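Local coordinates for protein sugar kinase (Agrobacterium tumefaciens, PDB 2RBC) that probably transfers a phosphoryl group from ATP to a sugar, as a putative carbohydrate kinase of the ribokinase (pfkB) family, at residues R82-G87 with A156-V161; P228-R233 with T237-T242. All blocks are in the same frame, centred on the assembly; numbering follows the deposited sequence.

Following the chain from its N terminus, segment 82-87 of strand 82-90 is laid down early in the large, mainly parallel sheet of the ribokinase-like fold. Sixty-eight residues, including two strands of the separate four-stranded sheet, separate it from segment 156-161, which returns to the large sheet; contact 1 closes that long loop where strand 160-163 begins. Contact 2 is a short-range closure: helix 223-233 passes through a short turn into strand 238-242. The two are in series, neither nested nor crossed, with centres about 25 Å apart and nearest atoms about 11 Å apart. Contact 1 joins neighbours of strand 31-35, contact 2 seats a helix on a strand farther along the same sheet.

Contact 1: residues R82-G87 with A156-V161; sequences RASLWG and ALFDAV
Phe158 reaches out of the loop before strand 160-163 to meet Ser84 and Trp86 on strand 82-90, in the large, mainly parallel sheet of the ribokinase-like alpha/beta fold. The two strands are not direct neighbours here: strand 31-35 runs between them and pairs in parallel with both, and the CA atoms of Ser84 and Phe158 remain 8.9 Å apart. The contact therefore bridges over the middle strand by side chains on one side of the sheet.

From its CB, the Phe158 chain carries CG beside the backbone N and anti to the carbonyl carbon (chi1 -61°), which sends the ring across toward strand 82-90. CE1 arrives first, 3.7 Å from Ser84 CB, and CZ follows at 4.0 Å from the same carbon. Beyond CZ, CE2 lies 4.4 Å from Trp86 CZ2, a loose apolar approach. The same phenyl group also packs on Leu33 and makes an edge-to-face contact with His31, both of the middle strand, while Trp86 has a cation-pi partner in Arg148.

Ser84 and Trp86 are two residues apart on an extended strand, and both direct their CB atoms to this side. The serine hydroxyl is buried and is satisfied by a hydrogen bond with His31 NE2; it meets the edge of the phenyl ring without a hydrogen bond to it. Farther out, Arg82 and Asp159 have opposite charges but do not form a salt bridge: Arg82 NH2 stands 4.7 Å from Asp159 OD2, and that carboxylate oxygen instead accepts a hydrogen bond from His31 N. Closest of all, Ser84 OG sits in the plane of the Phe158 ring, at its edge, 3.6 Å from CE1.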
ATOM      1  N   ARG A  82     -27.410   3.191  13.715  1.00 23.77           N
ATOM      2  CA  ARG A  82     -26.364   4.162  14.055  1.00 24.75           C
ATOM      3  C   ARG A  82     -25.186   3.373  14.555  1.00 23.67           C
ATOM      4  O   ARG A  82     -25.346   2.451  15.330  1.00 24.90           O
ATOM      5  CB  ARG A  82     -26.860   5.137  15.112  1.00 24.90           C
ATOM      6  CG  ARG A  82     -27.686   6.237  14.510  1.00 27.56           C
ATOM      7  CD  ARG A  82     -28.282   7.137  15.544  1.00 30.76           C
ATOM      8  NE  ARG A  82     -29.378   6.513  16.296  1.00 36.34           N
ATOM      9  CZ  ARG A  82     -29.374   6.272  17.620  1.00 40.91           C
ATOM     10  NH1 ARG A  82     -28.312   6.551  18.398  1.00 43.75           N
ATOM     11  NH2 ARG A  82     -30.451   5.738  18.191  1.00 41.52           N
ATOM     12  N   ALA A  83     -23.997   3.694  14.068  1.00 22.45           N
ATOM     13  CA  ALA A  83     -22.821   2.906  14.382  1.00 21.54           C
ATOM     14  C   ALA A  83     -21.757   3.750  15.026  1.00 20.92           C
ATOM     15  O   ALA A  83     -21.431   4.831  14.526  1.00 20.27           O
ATOM     16  CB  ALA A  83     -22.242   2.285  13.082  1.00 21.61           C
ATOM     17  N   SER A  84     -21.188   3.222  16.101  1.00 21.05           N
ATOM     18  CA  SER A  84     -19.979   3.779  16.726  1.00 21.10           C
ATOM     19  C   SER A  84     -18.892   2.720  16.700  1.00 21.53           C
ATOM     20  O   SER A  84     -19.185   1.536  16.736  1.00 21.93           O
ATOM     21  CB  SER A  84     -20.245   4.168  18.160  1.00 21.34           C
ATOM     22  OG  SER A  84     -21.105   5.272  18.217  1.00 20.65           O
ATOM     23  N   LEU A  85     -17.641   3.157  16.624  1.00 21.89           N
ATOM     24  CA  LEU A  85     -16.527   2.275  16.579  1.00 22.21           C
ATOM     25  C   LEU A  85     -15.465   2.668  17.613  1.00 22.42           C
ATOM     26  O   LEU A  85     -15.089   3.820  17.711  1.00 21.28           O
ATOM     27  CB  LEU A  85     -15.957   2.285  15.171  1.00 22.84           C
ATOM     28  CG  LEU A  85     -14.740   1.419  14.857  1.00 22.44           C
ATOM     29  CD1 LEU A  85     -15.018  -0.048  14.895  1.00 23.05           C
ATOM     30  CD2 LEU A  85     -14.116   1.843  13.510  1.00 22.93           C
ATOM     31  N   TRP A  86     -15.014   1.679  18.386  1.00 22.42           N
ATOM     32  CA  TRP A  86     -13.873   1.831  19.284  1.00 22.31           C
ATOM     33  C   TRP A  86     -12.830   0.958  18.660  1.00 23.74           C
ATOM     34  O   TRP A  86     -13.088  -0.169  18.313  1.00 23.57           O
ATOM     35  CB  TRP A  86     -14.164   1.341  20.702  1.00 22.33           C
ATOM     36  CG  TRP A  86     -15.153   2.171  21.446  1.00 21.67           C
ATOM     37  CD1 TRP A  86     -15.743   3.347  21.032  1.00 22.79           C
ATOM     38  CD2 TRP A  86     -15.656   1.917  22.758  1.00 20.89           C
ATOM     39  NE1 TRP A  86     -16.599   3.822  22.010  1.00 22.49           N
ATOM     40  CE2 TRP A  86     -16.566   2.960  23.075  1.00 22.81           C
ATOM     41  CE3 TRP A  86     -15.432   0.905  23.701  1.00 22.00           C
ATOM     42  CZ2 TRP A  86     -17.231   3.025  24.299  1.00 22.07           C
ATOM     43  CZ3 TRP A  86     -16.128   0.972  24.925  1.00 21.72           C
ATOM     44  CH2 TRP A  86     -17.008   2.017  25.199  1.00 22.44           C
ATOM     45  N   GLY A  87     -11.658   1.516  18.481  1.00 24.69           N
ATOM     46  CA  GLY A  87     -10.599   0.880  17.716  1.00 24.61           C
ATOM     47  C   GLY A  87      -9.444   1.813  17.939  1.00 23.24           C
ATOM     48  O   GLY A  87      -9.622   2.862  18.569  1.00 25.38           O
ATOM     49  N   ALA A 156     -24.292   1.887  28.245  1.00 26.68           N
ATOM     50  CA  ALA A 156     -25.743   1.963  28.394  1.00 27.48           C
ATOM     51  C   ALA A 156     -26.347   2.784  27.275  1.00 28.48           C
ATOM     52  O   ALA A 156     -27.547   2.697  27.013  1.00 31.21           O
ATOM     53  CB  ALA A 156     -26.140   2.569  29.785  1.00 28.34           C
ATOM     54  N   LEU A 157     -25.516   3.554  26.599  1.00 29.13           N
ATOM     55  CA  LEU A 157     -25.955   4.361  25.489  1.00 29.44           C
ATOM     56  C   LEU A 157     -26.186   3.556  24.206  1.00 29.29           C
ATOM     57  O   LEU A 157     -26.742   4.074  23.235  1.00 29.99           O
ATOM     58  CB  LEU A 157     -24.922   5.462  25.240  1.00 30.52           C
ATOM     59  CG  LEU A 157     -24.638   6.366  26.479  1.00 31.20           C
ATOM     60  CD1 LEU A 157     -23.929   7.634  26.032  1.00 33.92           C
ATOM     61  CD2 LEU A 157     -25.880   6.742  27.358  1.00 32.87           C
ATOM     62  N   PHE A 158     -25.734   2.308  24.174  1.00 27.85           N
ATOM     63  CA  PHE A 158     -25.897   1.487  22.988  1.00 26.27           C
ATOM     64  C   PHE A 158     -27.036   0.484  23.161  1.00 25.23           C
ATOM     65  O   PHE A 158     -27.433   0.161  24.268  1.00 25.73           O
ATOM     66  CB  PHE A 158     -24.580   0.788  22.691  1.00 25.71           C
ATOM     67  CG  PHE A 158     -23.479   1.737  22.424  1.00 24.61           C
ATOM     68  CD1 PHE A 158     -23.448   2.472  21.233  1.00 23.75           C
ATOM     69  CD2 PHE A 158     -22.497   1.951  23.365  1.00 23.45           C
ATOM     70  CE1 PHE A 158     -22.426   3.394  21.009  1.00 22.13           C
ATOM     71  CE2 PHE A 158     -21.496   2.861  23.142  1.00 24.82           C
ATOM     72  CZ  PHE A 158     -21.452   3.572  21.965  1.00 23.74           C
ATOM     73  N   ASP A 159     -27.577   0.026  22.042  1.00 24.57           N
ATOM     74  CA  ASP A 159     -28.658  -0.957  22.041  1.00 22.90           C
ATOM     75  C   ASP A 159     -28.080  -2.363  21.918  1.00 22.55           C
ATOM     76  O   ASP A 159     -28.715  -3.320  22.332  1.00 22.00           O
ATOM     77  CB  ASP A 159     -29.619  -0.655  20.900  1.00 21.86           C
ATOM     78  CG  ASP A 159     -30.342   0.662  21.099  1.00 22.01           C
ATOM     79  OD1 ASP A 159     -31.006   0.779  22.137  1.00 20.10           O
ATOM     80  OD2 ASP A 159     -30.282   1.563  20.255  1.00 20.67           O
ATOM     81  N   ALA A 160     -26.906  -2.486  21.296  1.00 21.84           N
ATOM     82  CA  ALA A 160     -26.154  -3.742  21.237  1.00 21.37           C
ATOM     83  C   ALA A 160     -24.699  -3.416  21.051  1.00 21.20           C
ATOM     84  O   ALA A 160     -24.368  -2.286  20.705  1.00 21.39           O
ATOM     85  CB  ALA A 160     -26.617  -4.669  20.065  1.00 20.86           C
ATOM     86  N   VAL A 161     -23.828  -4.409  21.288  1.00 20.49           N
ATOM     87  CA  VAL A 161     -22.397  -4.276  21.022  1.00 20.91           C
ATOM     88  C   VAL A 161     -21.942  -5.474  20.208  1.00 20.87           C
ATOM     89  O   VAL A 161     -22.499  -6.577  20.314  1.00 20.08           O
ATOM     90  CB  VAL A 161     -21.535  -4.144  22.302  1.00 20.26           C
ATOM     91  CG1 VAL A 161     -22.037  -3.013  23.168  1.00 18.15           C
ATOM     92  CG2 VAL A 161     -21.452  -5.439  23.085  1.00 19.94           C
TER

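Contact 2: residues P228-R233 with T237-T242; sequences PVLHAR and TFIAVT
Helix 223-233 and strand 238-242, joined by a short turn, form the closing half of a beta-alpha-beta crossover from strand 206-210 to strand 238-242 in the ribokinase-like alpha/beta fold, with the helix lying against one side of the large sheet. Within the helix, Ala232 N bonds to Pro228 O and Arg233 N to Val229 O. On the strand, alternate residues face the helix: Ile239 and Val241 point toward it, whereas Phe238 and Ala240 point away.

Leu230 carries the apolar contact, its side chain crossing those of Ile239 and Val241 at about right angles. Leu230 CB rests 3.9 Å from Ile239 CG2, and Leu230 CD1 passes the same Ile239 CG2 methyl at 4.2 Å. That CD1 then reaches Val241 CG2 at 3.8 Å. With CG1 of Ile239 beside the backbone N (chi1 -54°), CG2 stands anti to that N and is the branch that meets Leu230. All three residues are buried; Ala214 of helix 211-218 touches both Leu230 and Val241, and Phe209 of the adjacent parallel strand touches both Leu230 and Ile239.

A polar bridge lies at the other end of the contact, near the start of the strand. One water hydrogen-bonds Thr237 O at 2.6 Å and His231 ND1 at 2.7 Å, lying at the imidazole edge in the ring plane.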
ATOM      1  N   PRO A 228     -23.373 -29.070  17.482  1.00 19.73           N
ATOM      2  CA  PRO A 228     -23.607 -29.813  18.720  1.00 20.53           C
ATOM      3  C   PRO A 228     -22.569 -29.583  19.833  1.00 20.70           C
ATOM      4  O   PRO A 228     -22.954 -29.423  20.997  1.00 19.85           O
ATOM      5  CB  PRO A 228     -23.666 -31.277  18.253  1.00 20.04           C
ATOM      6  CG  PRO A 228     -24.132 -31.173  16.852  1.00 20.27           C
ATOM      7  CD  PRO A 228     -23.479 -29.956  16.303  1.00 20.61           C
ATOM      8  N   VAL A 229     -21.288 -29.514  19.457  1.00 21.15           N
ATOM      9  CA  VAL A 229     -20.213 -29.352  20.420  1.00 20.97           C
ATOM     10  C   VAL A 229     -20.201 -27.914  20.942  1.00 20.80           C
ATOM     11  O   VAL A 229     -20.037 -27.692  22.126  1.00 20.31           O
ATOM     12  CB  VAL A 229     -18.813 -29.678  19.822  1.00 21.88           C
ATOM     13  CG1 VAL A 229     -17.827 -29.955  20.987  1.00 22.95           C
ATOM     14  CG2 VAL A 229     -18.888 -30.878  18.909  1.00 25.41           C
ATOM     15  N   LEU A 230     -20.388 -26.944  20.049  1.00 19.54           N
ATOM     16  CA  LEU A 230     -20.312 -25.559  20.428  1.00 20.46           C
ATOM     17  C   LEU A 230     -21.524 -25.201  21.314  1.00 20.25           C
ATOM     18  O   LEU A 230     -21.379 -24.461  22.274  1.00 22.60           O
ATOM     19  CB  LEU A 230     -20.230 -24.646  19.185  1.00 20.50           C
ATOM     20  CG  LEU A 230     -18.923 -24.669  18.390  1.00 21.17           C
ATOM     21  CD1 LEU A 230     -19.043 -23.847  17.082  1.00 21.12           C
ATOM     22  CD2 LEU A 230     -17.780 -24.135  19.311  1.00 21.77           C
ATOM     23  N   HIS A 231     -22.692 -25.754  21.023  1.00 19.69           N
ATOM     24  CA  HIS A 231     -23.823 -25.551  21.896  1.00 20.59           C
ATOM     25  C   HIS A 231     -23.575 -26.111  23.316  1.00 20.23           C
ATOM     26  O   HIS A 231     -23.872 -25.476  24.309  1.00 20.77           O
ATOM     27  CB  HIS A 231     -25.094 -26.183  21.348  1.00 20.63           C
ATOM     28  CG  HIS A 231     -26.201 -26.182  22.356  1.00 20.53           C
ATOM     29  ND1 HIS A 231     -26.846 -25.023  22.730  1.00 21.87           N
ATOM     30  CD2 HIS A 231     -26.682 -27.160  23.158  1.00 20.02           C
ATOM     31  CE1 HIS A 231     -27.723 -25.302  23.676  1.00 22.15           C
ATOM     32  NE2 HIS A 231     -27.656 -26.596  23.941  1.00 19.98           N
ATOM     33  N   ALA A 232     -23.044 -27.321  23.381  1.00 20.38           N
ATOM     34  CA  ALA A 232     -22.802 -27.992  24.637  1.00 19.75           C
ATOM     35  C   ALA A 232     -21.808 -27.202  25.466  1.00 19.54           C
ATOM     36  O   ALA A 232     -21.963 -27.130  26.671  1.00 19.98           O
ATOM     37  CB  ALA A 232     -22.312 -29.424  24.421  1.00 18.68           C
ATOM     38  N   ARG A 233     -20.797 -26.624  24.825  1.00 19.73           N
ATOM     39  CA  ARG A 233     -19.793 -25.816  25.514  1.00 19.86           C
ATOM     40  C   ARG A 233     -20.349 -24.487  26.067  1.00 19.88           C
ATOM     41  O   ARG A 233     -19.923 -24.032  27.114  1.00 20.24           O
ATOM     42  CB  ARG A 233     -18.604 -25.530  24.605  1.00 18.86           C
ATOM     43  CG  ARG A 233     -17.754 -26.734  24.357  1.00 20.42           C
ATOM     44  CD  ARG A 233     -16.562 -26.345  23.514  1.00 21.73           C
ATOM     45  NE  ARG A 233     -15.834 -27.530  23.089  1.00 21.76           N
ATOM     46  CZ  ARG A 233     -14.810 -27.501  22.245  1.00 22.43           C
ATOM     47  NH1 ARG A 233     -14.420 -26.354  21.710  1.00 22.97           N
ATOM     48  NH2 ARG A 233     -14.215 -28.627  21.901  1.00 19.49           N
ATOM     49  N   THR A 237     -25.897 -19.655  25.230  1.00 22.28           N
ATOM     50  CA  THR A 237     -25.453 -18.674  24.263  1.00 21.98           C
ATOM     51  C   THR A 237     -26.068 -19.003  22.906  1.00 22.24           C
ATOM     52  O   THR A 237     -26.129 -20.187  22.524  1.00 23.13           O
ATOM     53  CB  THR A 237     -23.919 -18.691  24.202  1.00 21.72           C
ATOM     54  OG1 THR A 237     -23.396 -18.562  25.532  1.00 22.01           O
ATOM     55  CG2 THR A 237     -23.316 -17.571  23.327  1.00 19.30           C
ATOM     56  N   PHE A 238     -26.530 -17.980  22.182  1.00 21.65           N
ATOM     57  CA  PHE A 238     -26.791 -18.099  20.742  1.00 21.59           C
ATOM     58  C   PHE A 238     -25.470 -18.372  19.980  1.00 22.02           C
ATOM     59  O   PHE A 238     -24.512 -17.602  20.092  1.00 21.90           O
ATOM     60  CB  PHE A 238     -27.506 -16.849  20.218  1.00 22.01           C
ATOM     61  CG  PHE A 238     -27.779 -16.889  18.739  1.00 22.08           C
ATOM     62  CD1 PHE A 238     -26.779 -16.568  17.834  1.00 21.68           C
ATOM     63  CD2 PHE A 238     -29.043 -17.249  18.250  1.00 24.52           C
ATOM     64  CE1 PHE A 238     -27.023 -16.604  16.484  1.00 25.39           C
ATOM     65  CE2 PHE A 238     -29.280 -17.284  16.901  1.00 23.50           C
ATOM     66  CZ  PHE A 238     -28.275 -16.956  16.023  1.00 24.65           C
ATOM     67  N   ILE A 239     -25.414 -19.479  19.223  1.00 21.05           N
ATOM     68  CA  ILE A 239     -24.225 -19.838  18.456  1.00 21.31           C
ATOM     69  C   ILE A 239     -24.567 -20.067  16.988  1.00 21.15           C
ATOM     70  O   ILE A 239     -25.400 -20.906  16.670  1.00 19.51           O
ATOM     71  CB  ILE A 239     -23.603 -21.147  18.949  1.00 21.56           C
ATOM     72  CG1 ILE A 239     -23.303 -21.110  20.469  1.00 20.18           C
ATOM     73  CG2 ILE A 239     -22.355 -21.508  18.113  1.00 20.73           C
ATOM     74  CD1 ILE A 239     -22.200 -20.166  20.878  1.00 18.87           C
ATOM     75  N   ALA A 240     -23.898 -19.328  16.108  1.00 20.90           N
ATOM     76  CA  ALA A 240     -24.001 -19.538  14.677  1.00 21.72           C
ATOM     77  C   ALA A 240     -22.620 -19.828  14.074  1.00 22.24           C
ATOM     78  O   ALA A 240     -21.611 -19.330  14.556  1.00 21.76           O
ATOM     79  CB  ALA A 240     -24.653 -18.273  13.985  1.00 21.37           C
ATOM     80  N   VAL A 241     -22.587 -20.650  13.038  1.00 22.99           N
ATOM     81  CA  VAL A 241     -21.383 -20.795  12.233  1.00 23.55           C
ATOM     82  C   VAL A 241     -21.771 -20.486  10.801  1.00 24.51           C
ATOM     83  O   VAL A 241     -22.708 -21.115  10.264  1.00 25.49           O
ATOM     84  CB  VAL A 241     -20.752 -22.195  12.334  1.00 23.35           C
ATOM     85  CG1 VAL A 241     -19.423 -22.232  11.531  1.00 22.01           C
ATOM     86  CG2 VAL A 241     -20.494 -22.602  13.812  1.00 21.61           C
ATOM     87  N   THR A 242     -21.089 -19.507  10.195  1.00 25.61           N
ATOM     88  CA  THR A 242     -21.342 -19.160   8.775  1.00 25.44           C
ATOM     89  C   THR A 242     -20.423 -19.976   7.881  1.00 25.64           C
ATOM     90  O   THR A 242     -19.302 -20.315   8.282  1.00 24.96           O
ATOM     91  CB  THR A 242     -21.148 -17.680   8.497  1.00 25.56           C
ATOM     92  OG1 THR A 242     -19.790 -17.323   8.811  1.00 26.73           O
ATOM     93  CG2 THR A 242     -22.123 -16.851   9.335  1.00 24.78           C
TER
HETATM   94  O   HOH W   1     -26.881 -22.546  21.618  1.00 22.15           O